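Local coordinates for protein COG0778: Nitroreductase (Streptococcus pneumoniae, PDB 2B67) that binds flavin mononucleotide and probably uses it to catalyse NAD(P)H-dependent reductions, as members of the nitroreductase family do, at residues N44-K49 and R92-V97; L87-R92 and E171-P176; P40-S45 and S128-L133. All coordinates share one frame; numbering follows the deposited sequence. Where two conformers were deposited one is given.

The three contacts lie within about 12 Å of one another, centre to centre, near the second subunit and around the loop that leads into strand 48-53. Contacts 1 and 3 share that loop through Asn-44 and Ser-45, and both are buried beside the flavin; contact 2 is only partly buried and reaches the surface. Helix 87-98 serves contacts 1 and 2, meeting the loop in one and the start of strand 174-183 in the other. The chemistry follows the setting: contact 1 rests on a single isoleucine against backbone and glutamine, contact 2 on arginines with an aromatic ring, and contact 3 on a tyrosine hydroxyl bonded to a loop histidine and close to a serine.

Contact 1 (N44-K49 and R92-V97); sequences NSQPWK and RKIARV. With ACY (acetic acid), chain F.
Residues 44-49 run as a loop that becomes strand at Trp-48, while residues 92-97 belong to the later half of helix 87-98; the backbones come closest at Ser-45 and Ile-94, whose CA atoms are 7.4 Å apart. Just before the strand, Pro-47 centres an inverse gamma turn. No hydrogen bond joins the two segments directly, and the helix reaches across with one residue, Ile-94. Its CG1 branch lies anti to the carbonyl carbon (chi1 -76°), which carries Ile-94 CD1 out to the loop, 3.1 Å from Ser-45 O and 3.8 Å from Gln-46 CG. A branched apolar chain suits this buried place, where it meets the aliphatic part of Gln-46. The amide beyond is used for polar work: Gln-46 NE2 donates to Asn-44 O at 3.2 Å, nearly in its own amide plane, and the amide also bonds to Tyr-193 and Leu-195 of the second subunit. Farther out, two lysines share an acetate, probably from the crystallisation liquor: Lys-49 NZ bonds its O atom at 2.9 Å and Lys-93 NZ its OXT atom at 2.8 Å. Glu-199 of the second subunit also pairs with Lys-93. Asn-44 belongs to the flavin pocket, and the arrangement is that of a nitroreductase-family cofactor loop, backed by a helix and completed by the partner subunit.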
loop_
_atom_site.group_PDB
_atom_site.type_symbol
_atom_site.label_atom_id
_atom_site.label_comp_id
_atom_site.label_asym_id
_atom_site.label_seq_id
_atom_site.Cartn_x
_atom_site.Cartn_y
_atom_site.Cartn_z
ATOM N N ASN A 44 1.754 9.871 -10.114
ATOM C CA ASN A 44 0.341 9.723 -10.427
ATOM C C ASN A 44 0.174 8.740 -11.583
ATOM O O ASN A 44 -0.742 8.861 -12.364
ATOM C CB ASN A 44 -0.323 11.089 -10.726
ATOM C CG ASN A 44 -1.837 11.026 -10.735
ATOM O OD1 ASN A 44 -2.478 10.205 -10.026
ATOM N ND2 ASN A 44 -2.440 11.923 -11.510
ATOM N N SER A 45 1.040 7.722 -11.640
ATOM C CA SER A 45 0.988 6.713 -12.696
ATOM C C SER A 45 -0.196 5.743 -12.585
ATOM O O SER A 45 -0.555 5.114 -13.558
ATOM C CB SER A 45 2.300 5.911 -12.744
ATOM O OG SER A 45 2.461 5.092 -11.575
ATOM N N GLN A 46 -0.793 5.616 -11.398
ATOM C CA GLN A 46 -1.996 4.781 -11.189
ATOM C C GLN A 46 -1.965 3.479 -12.018
ATOM O O GLN A 46 -2.819 3.244 -12.869
ATOM C CB GLN A 46 -3.294 5.593 -11.410
ATOM C CG GLN A 46 -3.367 6.411 -12.679
ATOM C CD GLN A 46 -4.395 7.577 -12.601
ATOM O OE1 GLN A 46 -5.593 7.358 -12.466
ATOM N NE2 GLN A 46 -3.909 8.792 -12.727
ATOM N N PRO A 47 -0.955 2.633 -11.774
ATOM C CA PRO A 47 -0.643 1.562 -12.705
ATOM C C PRO A 47 -1.415 0.288 -12.411
ATOM O O PRO A 47 -0.814 -0.782 -12.349
ATOM C CB PRO A 47 0.861 1.355 -12.475
ATOM C CG PRO A 47 1.036 1.606 -10.971
ATOM C CD PRO A 47 0.015 2.701 -10.649
ATOM N N TRP A 48 -2.729 0.395 -12.243
ATOM C CA TRP A 48 -3.538 -0.674 -11.645
ATOM C C TRP A 48 -4.737 -1.044 -12.482
ATOM O O TRP A 48 -5.276 -0.223 -13.261
ATOM C CB TRP A 48 -4.014 -0.303 -10.219
ATOM C CG TRP A 48 -4.482 1.111 -9.993
ATOM C CD1 TRP A 48 -5.587 1.736 -10.556
ATOM C CD2 TRP A 48 -3.910 2.061 -9.088
ATOM N NE1 TRP A 48 -5.702 3.028 -10.071
ATOM C CE2 TRP A 48 -4.683 3.253 -9.176
ATOM C CE3 TRP A 48 -2.810 2.032 -8.224
ATOM C CZ2 TRP A 48 -4.406 4.379 -8.402
ATOM C CZ3 TRP A 48 -2.526 3.158 -7.473
ATOM C CH2 TRP A 48 -3.312 4.316 -7.567
ATOM N N LYS A 49 -5.150 -2.290 -12.318
ATOM C CA LYS A 49 -6.310 -2.829 -13.040
ATOM C C LYS A 49 -7.037 -3.777 -12.099
ATOM O O LYS A 49 -6.417 -4.671 -11.514
ATOM C CB LYS A 49 -5.906 -3.572 -14.324
ATOM C CG LYS A 49 -7.150 -4.131 -15.061
ATOM C CD LYS A 49 -6.849 -5.258 -16.071
ATOM C CE LYS A 49 -6.272 -4.663 -17.353
ATOM N NZ LYS A 49 -7.269 -3.839 -18.100
ATOM N N ARG A 92 1.458 6.864 -21.018
ATOM C CA ARG A 92 0.859 7.350 -22.253
ATOM C C ARG A 92 -0.658 7.246 -22.183
ATOM O O ARG A 92 -1.368 8.139 -22.661
ATOM C CB ARG A 92 1.413 6.592 -23.457
ATOM C CG ARG A 92 2.782 7.078 -23.893
ATOM C CD ARG A 92 3.253 6.324 -25.119
ATOM N NE ARG A 92 4.055 7.172 -26.001
ATOM C CZ ARG A 92 3.737 7.474 -27.259
ATOM N NH1 ARG A 92 2.614 7.002 -27.808
ATOM N NH2 ARG A 92 4.547 8.259 -27.974
ATOM N N LYS A 93 -1.139 6.152 -21.581
ATOM C CA LYS A 93 -2.565 5.946 -21.300
ATOM C C LYS A 93 -3.162 7.105 -20.494
ATOM O O LYS A 93 -4.206 7.617 -20.835
ATOM C CB LYS A 93 -2.767 4.639 -20.519
ATOM C CG LYS A 93 -4.249 4.214 -20.371
ATOM C CD LYS A 93 -4.394 3.030 -19.383
ATOM C CE LYS A 93 -5.866 2.649 -19.178
ATOM N NZ LYS A 93 -6.423 1.902 -20.356
ATOM N N ILE A 94 -2.483 7.542 -19.445
ATOM C CA ILE A 94 -2.976 8.651 -18.645
ATOM C C ILE A 94 -3.111 9.914 -19.536
ATOM O O ILE A 94 -4.164 10.566 -19.551
ATOM C CB ILE A 94 -2.089 8.826 -17.394
ATOM C CG1 ILE A 94 -2.454 7.690 -16.390
ATOM C CG2 ILE A 94 -2.283 10.200 -16.772
ATOM C CD1 ILE A 94 -1.328 7.098 -15.760
ATOM N N ALA A 95 -2.084 10.208 -20.324
ATOM C CA ALA A 95 -2.144 11.343 -21.260
ATOM C C ALA A 95 -3.282 11.184 -22.280
ATOM O O ALA A 95 -4.029 12.133 -22.564
ATOM C CB ALA A 95 -0.791 11.519 -21.957
ATOM N N ARG A 96 -3.431 9.993 -22.820
ATOM C CA ARG A 96 -4.417 9.756 -23.871
ATOM C C ARG A 96 -5.854 9.870 -23.335
ATOM O O ARG A 96 -6.692 10.551 -23.932
ATOM C CB ARG A 96 -4.174 8.391 -24.514
ATOM C CG ARG A 96 -5.147 7.967 -25.609
ATOM C CD ARG A 96 -4.839 6.516 -26.079
ATOM N NE ARG A 96 -3.422 6.367 -26.481
ATOM C CZ ARG A 96 -2.516 5.634 -25.826
ATOM N NH1 ARG A 96 -1.262 5.592 -26.276
ATOM N NH2 ARG A 96 -2.857 4.934 -24.739
ATOM N N VAL A 97 -6.121 9.255 -22.180
ATOM C CA VAL A 97 -7.457 9.248 -21.603
ATOM C C VAL A 97 -7.777 10.619 -20.960
ATOM O O VAL A 97 -8.872 11.157 -21.150
ATOM C CB VAL A 97 -7.657 8.047 -20.631
ATOM C CG1 VAL A 97 -9.100 8.004 -20.072
ATOM C CG2 VAL A 97 -7.338 6.683 -21.335
HETATM C C ACY F . -5.827 -1.580 -20.669
HETATM O O ACY F . -6.275 -2.739 -20.549
HETATM O OXT ACY F . -5.865 -0.726 -19.757
HETATM C CH3 ACY F . -5.203 -1.206 -21.983
#

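Contact 2 (L87-R92 and E171-P176); sequences LAKRAR and EDRFRP
Arg-173 and Phe-174, at the point where the loop of 171-176 turns into strand 174-183, meet Lys-89 and Arg-90 in the first turn of helix 87-98. Ahead of them the chain is tightened by a backbone bond from Phe-174 N to Glu-171 O. Arg-173 comes first. Its chain, set off by CG anti to the backbone N (chi1 168°) and extended from CG to NE, lays the guanidinium alongside Lys-89. There one face of the guanidinium receives Lys-89 CB, which lies 3.7 Å from Arg-173 NH1, while Lys-89 CD is 3.8 Å from Arg-173 NH2. The aliphatic part of a lysine can pack on such a face while the end of this exposed side chain turns away. The opposite face of the guanidinium carries Phe-174 CZ, so the flat group is held between a methylene chain and the rim of a ring. Phe-174 follows, and its ring meets Arg-90 by its edge: Arg-90 NH2 lies near the ring plane, 3.6 Å from Phe-174 CE2, with guanidinium and ring planes 81° apart. Arg-90 is bent at chi2 and chi3, which folds its guanidinium back toward the strand. The two arginines thus come close, Arg-90 NH2 to Arg-173 NH1 being 4.5 Å. Asp-84, at the end of strand 77-84, forms salt bridges with both, through Arg-90 NE and Arg-173 NH1. The shared carboxylate probably offsets the proximity of like charges and ties the start of the helix to the ends of two inner strands of the sheet.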
loop_
_atom_site.group_PDB
_atom_site.type_symbol
_atom_site.label_atom_id
_atom_site.label_comp_id
_atom_site.label_asym_id
_atom_site.label_seq_id
_atom_site.Cartn_x
_atom_site.Cartn_y
_atom_site.Cartn_z
ATOM N N LEU A 87 5.145 0.372 -18.107
ATOM C CA LEU A 87 5.016 1.640 -17.437
ATOM C C LEU A 87 5.020 2.810 -18.429
ATOM O O LEU A 87 4.371 3.834 -18.182
ATOM C CB LEU A 87 6.114 1.760 -16.386
ATOM C CG LEU A 87 5.951 0.996 -15.053
ATOM C CD1 LEU A 87 7.185 1.255 -14.203
ATOM C CD2 LEU A 87 4.687 1.468 -14.287
ATOM N N ALA A 88 5.748 2.663 -19.544
ATOM C CA ALA A 88 5.691 3.642 -20.651
ATOM C C ALA A 88 4.279 3.713 -21.220
ATOM O O ALA A 88 3.708 4.783 -21.358
ATOM C CB ALA A 88 6.714 3.285 -21.777
ATOM N N LYS A 89 3.700 2.581 -21.570
ATOM C CA LYS A 89 2.301 2.563 -22.000
ATOM C C LYS A 89 1.306 3.104 -20.958
ATOM O O LYS A 89 0.313 3.700 -21.334
ATOM C CB LYS A 89 1.889 1.173 -22.421
ATOM C CG LYS A 89 2.444 0.792 -23.821
ATOM C CD LYS A 89 1.733 -0.442 -24.333
ATOM C CE LYS A 89 2.529 -1.116 -25.457
ATOM N NZ LYS A 89 2.163 -0.511 -26.753
ATOM N N ARG A 90 1.586 2.889 -19.667
ATOM C CA ARG A 90 0.730 3.389 -18.577
ATOM C C ARG A 90 0.761 4.916 -18.534
ATOM O O ARG A 90 -0.302 5.546 -18.428
ATOM C CB ARG A 90 1.130 2.753 -17.227
ATOM C CG ARG A 90 0.483 3.375 -15.950
ATOM C CD ARG A 90 -1.072 3.342 -15.920
ATOM N NE ARG A 90 -1.654 2.106 -16.428
ATOM C CZ ARG A 90 -2.878 1.621 -16.168
ATOM N NH1 ARG A 90 -3.736 2.209 -15.313
ATOM N NH2 ARG A 90 -3.237 0.491 -16.776
ATOM N N ALA A 91 1.958 5.516 -18.626
ATOM C CA ALA A 91 2.072 6.979 -18.677
ATOM C C ALA A 91 1.315 7.529 -19.875
ATOM O O ALA A 91 0.605 8.532 -19.764
ATOM C CB ALA A 91 3.535 7.427 -18.743
ATOM N N ARG A 92 1.458 6.864 -21.018
ATOM C CA ARG A 92 0.859 7.350 -22.253
ATOM C C ARG A 92 -0.658 7.246 -22.183
ATOM O O ARG A 92 -1.368 8.139 -22.661
ATOM C CB ARG A 92 1.413 6.592 -23.457
ATOM C CG ARG A 92 2.782 7.078 -23.893
ATOM C CD ARG A 92 3.253 6.324 -25.119
ATOM N NE ARG A 92 4.055 7.172 -26.001
ATOM C CZ ARG A 92 3.737 7.474 -27.259
ATOM N NH1 ARG A 92 2.614 7.002 -27.808
ATOM N NH2 ARG A 92 4.547 8.259 -27.974
ATOM N N GLU A 171 -4.632 -9.706 -20.478
ATOM C CA GLU A 171 -3.341 -9.524 -21.159
ATOM C C GLU A 171 -2.109 -9.640 -20.256
ATOM O O GLU A 171 -2.090 -9.089 -19.135
ATOM C CB GLU A 171 -3.304 -8.179 -21.911
ATOM C CG GLU A 171 -4.260 -8.103 -23.103
ATOM C CD GLU A 171 -3.967 -9.130 -24.216
ATOM O OE1 GLU A 171 -2.788 -9.531 -24.402
ATOM O OE2 GLU A 171 -4.931 -9.528 -24.914
ATOM N N ASP A 172 -1.083 -10.335 -20.754
ATOM C CA ASP A 172 0.139 -10.619 -20.001
ATOM C C ASP A 172 0.922 -9.361 -19.605
ATOM O O ASP A 172 1.790 -9.401 -18.708
ATOM C CB ASP A 172 1.055 -11.545 -20.801
ATOM C CG ASP A 172 0.560 -12.980 -20.838
ATOM O OD1 ASP A 172 -0.221 -13.408 -19.952
ATOM O OD2 ASP A 172 0.960 -13.708 -21.773
ATOM N N ARG A 173 0.634 -8.254 -20.297
ATOM C CA ARG A 173 1.144 -6.936 -19.923
ATOM C C ARG A 173 0.803 -6.655 -18.427
ATOM O O ARG A 173 1.550 -6.015 -17.747
ATOM C CB ARG A 173 0.564 -5.857 -20.862
ATOM C CG ARG A 173 0.782 -4.409 -20.415
ATOM C CD ARG A 173 0.154 -3.437 -21.420
ATOM N NE ARG A 173 -0.117 -2.131 -20.810
ATOM C CZ ARG A 173 -0.888 -1.179 -21.354
ATOM N NH1 ARG A 173 -1.102 -0.040 -20.692
ATOM N NH2 ARG A 173 -1.459 -1.353 -22.544
ATOM N N PHE A 174 -0.329 -7.164 -17.949
ATOM C CA PHE A 174 -0.767 -6.998 -16.556
ATOM C C PHE A 174 -0.360 -8.195 -15.696
ATOM O O PHE A 174 -0.681 -9.345 -16.036
ATOM C CB PHE A 174 -2.284 -6.764 -16.538
ATOM C CG PHE A 174 -2.651 -5.484 -17.191
ATOM C CD1 PHE A 174 -2.956 -5.449 -18.564
ATOM C CD2 PHE A 174 -2.595 -4.278 -16.465
ATOM C CE1 PHE A 174 -3.236 -4.187 -19.210
ATOM C CE2 PHE A 174 -2.873 -3.041 -17.086
ATOM C CZ PHE A 174 -3.179 -2.985 -18.461
ATOM N N ARG A 175 0.368 -7.946 -14.602
ATOM C CA ARG A 175 0.724 -9.046 -13.702
ATOM C C ARG A 175 -0.132 -9.026 -12.435
ATOM O O ARG A 175 -0.456 -7.943 -11.903
ATOM C CB ARG A 175 2.207 -9.042 -13.343
ATOM C CG ARG A 175 2.604 -7.864 -12.508
ATOM C CD ARG A 175 3.991 -8.059 -11.909
ATOM N NE ARG A 175 4.218 -7.185 -10.754
ATOM C CZ ARG A 175 5.417 -6.981 -10.197
ATOM N NH1 ARG A 175 5.545 -6.170 -9.149
ATOM N NH2 ARG A 175 6.509 -7.544 -10.731
ATOM N N PRO A 176 -0.542 -10.214 -11.978
ATOM C CA PRO A 176 -1.375 -10.261 -10.792
ATOM C C PRO A 176 -0.543 -9.933 -9.555
ATOM O O PRO A 176 0.590 -10.409 -9.408
ATOM C CB PRO A 176 -1.917 -11.705 -10.780
ATOM C CG PRO A 176 -0.956 -12.499 -11.624
ATOM C CD PRO A 176 -0.323 -11.543 -12.593
#

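Contact 3 (P40-S45 and S128-L133); sequences PSAHNS and SDYLAL
Tyr-130 of helix 124-148 reaches into the loop 40-45 and makes every contact on the helix side; the backbones themselves stay apart, with the CA atoms of Ala-42 and Tyr-130 7.9 Å from each other. Hydrogen bonding centres on the phenol oxygen. His-43 ND1 and Tyr-130 OH are 2.7 Å apart in a nearly straight bond (167°) that either could donate. Tyr-130 OH also lies 2.9 Å from Ser-45 OG, a probable bond, though the phenol proton has another acceptor within reach; Ala-42 O is close as well, 3.0 Å from Tyr-130 OH. His-43 ND1 and Ser-45 OG sit near the plane of the phenol ring. The side chain is brought there by its first torsion, with CG anti to the backbone N (chi1 -177°). Tyrosine suits the site because its ring is long enough to bridge helix and loop and still ends in a polar atom.

Aromatic and apolar contacts complete the fit. The imidazole and phenol rings meet rim to rim, with planes at 25° and centroids 5.6 Å apart, so neither covers the other. Ala-42 CB is 3.4 Å from Tyr-130 CE1, and the small methyl lets the ring come close to the loop. Phe-119 adds edge-to-face contacts with both His-43 and Tyr-130. Ala-42 and His-43 both line the flavin mononucleotide pocket.

The polar end of one helix residue thus holds His-43, whichever of the pair carries the proton, and probably Ser-45, and this probably helps fix the loop backbone that borders the flavin.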
loop_
_atom_site.group_PDB
_atom_site.type_symbol
_atom_site.label_atom_id
_atom_site.label_comp_id
_atom_site.label_asym_id
_atom_site.label_seq_id
_atom_site.Cartn_x
_atom_site.Cartn_y
_atom_site.Cartn_z
ATOM N N PRO A 40 -2.960 7.988 -3.790
ATOM C CA PRO A 40 -1.809 8.507 -4.517
ATOM C C PRO A 40 -1.039 7.327 -5.139
ATOM O O PRO A 40 -1.213 6.164 -4.718
ATOM C CB PRO A 40 -0.968 9.168 -3.406
ATOM C CG PRO A 40 -1.224 8.262 -2.184
ATOM C CD PRO A 40 -2.749 8.035 -2.319
ATOM N N SER A 41 -0.249 7.608 -6.167
ATOM C CA SER A 41 0.671 6.621 -6.765
ATOM C C SER A 41 1.886 7.419 -7.197
ATOM O O SER A 41 1.765 8.626 -7.426
ATOM C CB SER A 41 0.046 5.926 -7.988
ATOM O OG SER A 41 -0.616 6.866 -8.845
ATOM N N ALA A 42 3.054 6.770 -7.260
ATOM C CA ALA A 42 4.276 7.419 -7.779
ATOM C C ALA A 42 3.975 8.046 -9.136
ATOM O O ALA A 42 3.366 7.393 -9.989
ATOM C CB ALA A 42 5.418 6.404 -7.883
ATOM N N HIS A 43 4.308 9.330 -9.322
ATOM C CA HIS A 43 4.122 10.008 -10.638
ATOM C C HIS A 43 2.669 10.202 -11.040
ATOM O O HIS A 43 2.381 10.612 -12.189
ATOM C CB HIS A 43 4.794 9.212 -11.768
ATOM C CG HIS A 43 6.253 8.994 -11.556
ATOM N ND1 HIS A 43 6.776 7.757 -11.237
ATOM C CD2 HIS A 43 7.303 9.851 -11.613
ATOM C CE1 HIS A 43 8.088 7.865 -11.101
ATOM N NE2 HIS A 43 8.431 9.123 -11.320
ATOM N N ASN A 44 1.754 9.871 -10.114
ATOM C CA ASN A 44 0.341 9.723 -10.427
ATOM C C ASN A 44 0.174 8.740 -11.583
ATOM O O ASN A 44 -0.742 8.861 -12.364
ATOM C CB ASN A 44 -0.323 11.089 -10.726
ATOM C CG ASN A 44 -1.837 11.026 -10.735
ATOM O OD1 ASN A 44 -2.478 10.205 -10.026
ATOM N ND2 ASN A 44 -2.440 11.923 -11.510
ATOM N N SER A 45 1.040 7.722 -11.640
ATOM C CA SER A 45 0.988 6.713 -12.696
ATOM C C SER A 45 -0.196 5.743 -12.585
ATOM O O SER A 45 -0.555 5.114 -13.558
ATOM C CB SER A 45 2.300 5.911 -12.744
ATOM O OG SER A 45 2.461 5.092 -11.575
ATOM N N SER A 128 9.787 -3.776 -10.633
ATOM C CA SER A 128 9.021 -4.754 -9.884
ATOM C C SER A 128 8.575 -4.210 -8.494
ATOM O O SER A 128 7.442 -4.470 -8.055
ATOM C CB SER A 128 9.823 -6.063 -9.711
ATOM O OG SER A 128 8.986 -7.072 -9.164
ATOM N N ASP A 129 9.485 -3.515 -7.814
ATOM C CA ASP A 129 9.223 -2.824 -6.532
ATOM C C ASP A 129 8.212 -1.707 -6.659
ATOM O O ASP A 129 7.362 -1.508 -5.765
ATOM C CB ASP A 129 10.519 -2.252 -5.912
ATOM C CG ASP A 129 11.469 -3.355 -5.356
ATOM O OD1 ASP A 129 11.123 -4.554 -5.386
ATOM O OD2 ASP A 129 12.583 -3.013 -4.894
ATOM N N TYR A 130 8.316 -0.967 -7.760
ATOM C CA TYR A 130 7.430 0.180 -8.047
ATOM C C TYR A 130 5.982 -0.320 -8.175
ATOM O O TYR A 130 5.062 0.200 -7.545
ATOM C CB TYR A 130 7.916 0.844 -9.332
ATOM C CG TYR A 130 7.221 2.080 -9.801
ATOM C CD1 TYR A 130 7.778 3.346 -9.578
ATOM C CD2 TYR A 130 6.041 1.995 -10.531
ATOM C CE1 TYR A 130 7.148 4.522 -10.073
ATOM C CE2 TYR A 130 5.386 3.151 -11.007
ATOM C CZ TYR A 130 5.958 4.405 -10.814
ATOM O OH TYR A 130 5.275 5.542 -11.306
ATOM N N LEU A 131 5.799 -1.371 -8.952
ATOM C CA LEU A 131 4.462 -1.925 -9.158
ATOM C C LEU A 131 3.912 -2.495 -7.838
ATOM O O LEU A 131 2.748 -2.292 -7.483
ATOM C CB LEU A 131 4.519 -2.990 -10.241
ATOM C CG LEU A 131 4.880 -2.544 -11.679
ATOM C CD1 LEU A 131 4.869 -3.776 -12.598
ATOM C CD2 LEU A 131 3.957 -1.482 -12.256
ATOM N N ALA A 132 4.771 -3.201 -7.094
ATOM C CA ALA A 132 4.338 -3.834 -5.859
ATOM C C ALA A 132 3.929 -2.762 -4.828
ATOM O O ALA A 132 2.912 -2.899 -4.118
ATOM C CB ALA A 132 5.428 -4.773 -5.296
ATOM N N LEU A 133 4.721 -1.695 -4.750
ATOM C CA LEU A 133 4.424 -0.631 -3.821
ATOM C C LEU A 133 3.105 0.039 -4.141
ATOM O O LEU A 133 2.262 0.211 -3.255
ATOM C CB LEU A 133 5.564 0.398 -3.722
ATOM C CG LEU A 133 5.255 1.313 -2.512
ATOM C CD1 LEU A 133 6.444 1.442 -1.576
ATOM C CD2 LEU A 133 4.753 2.636 -3.022
#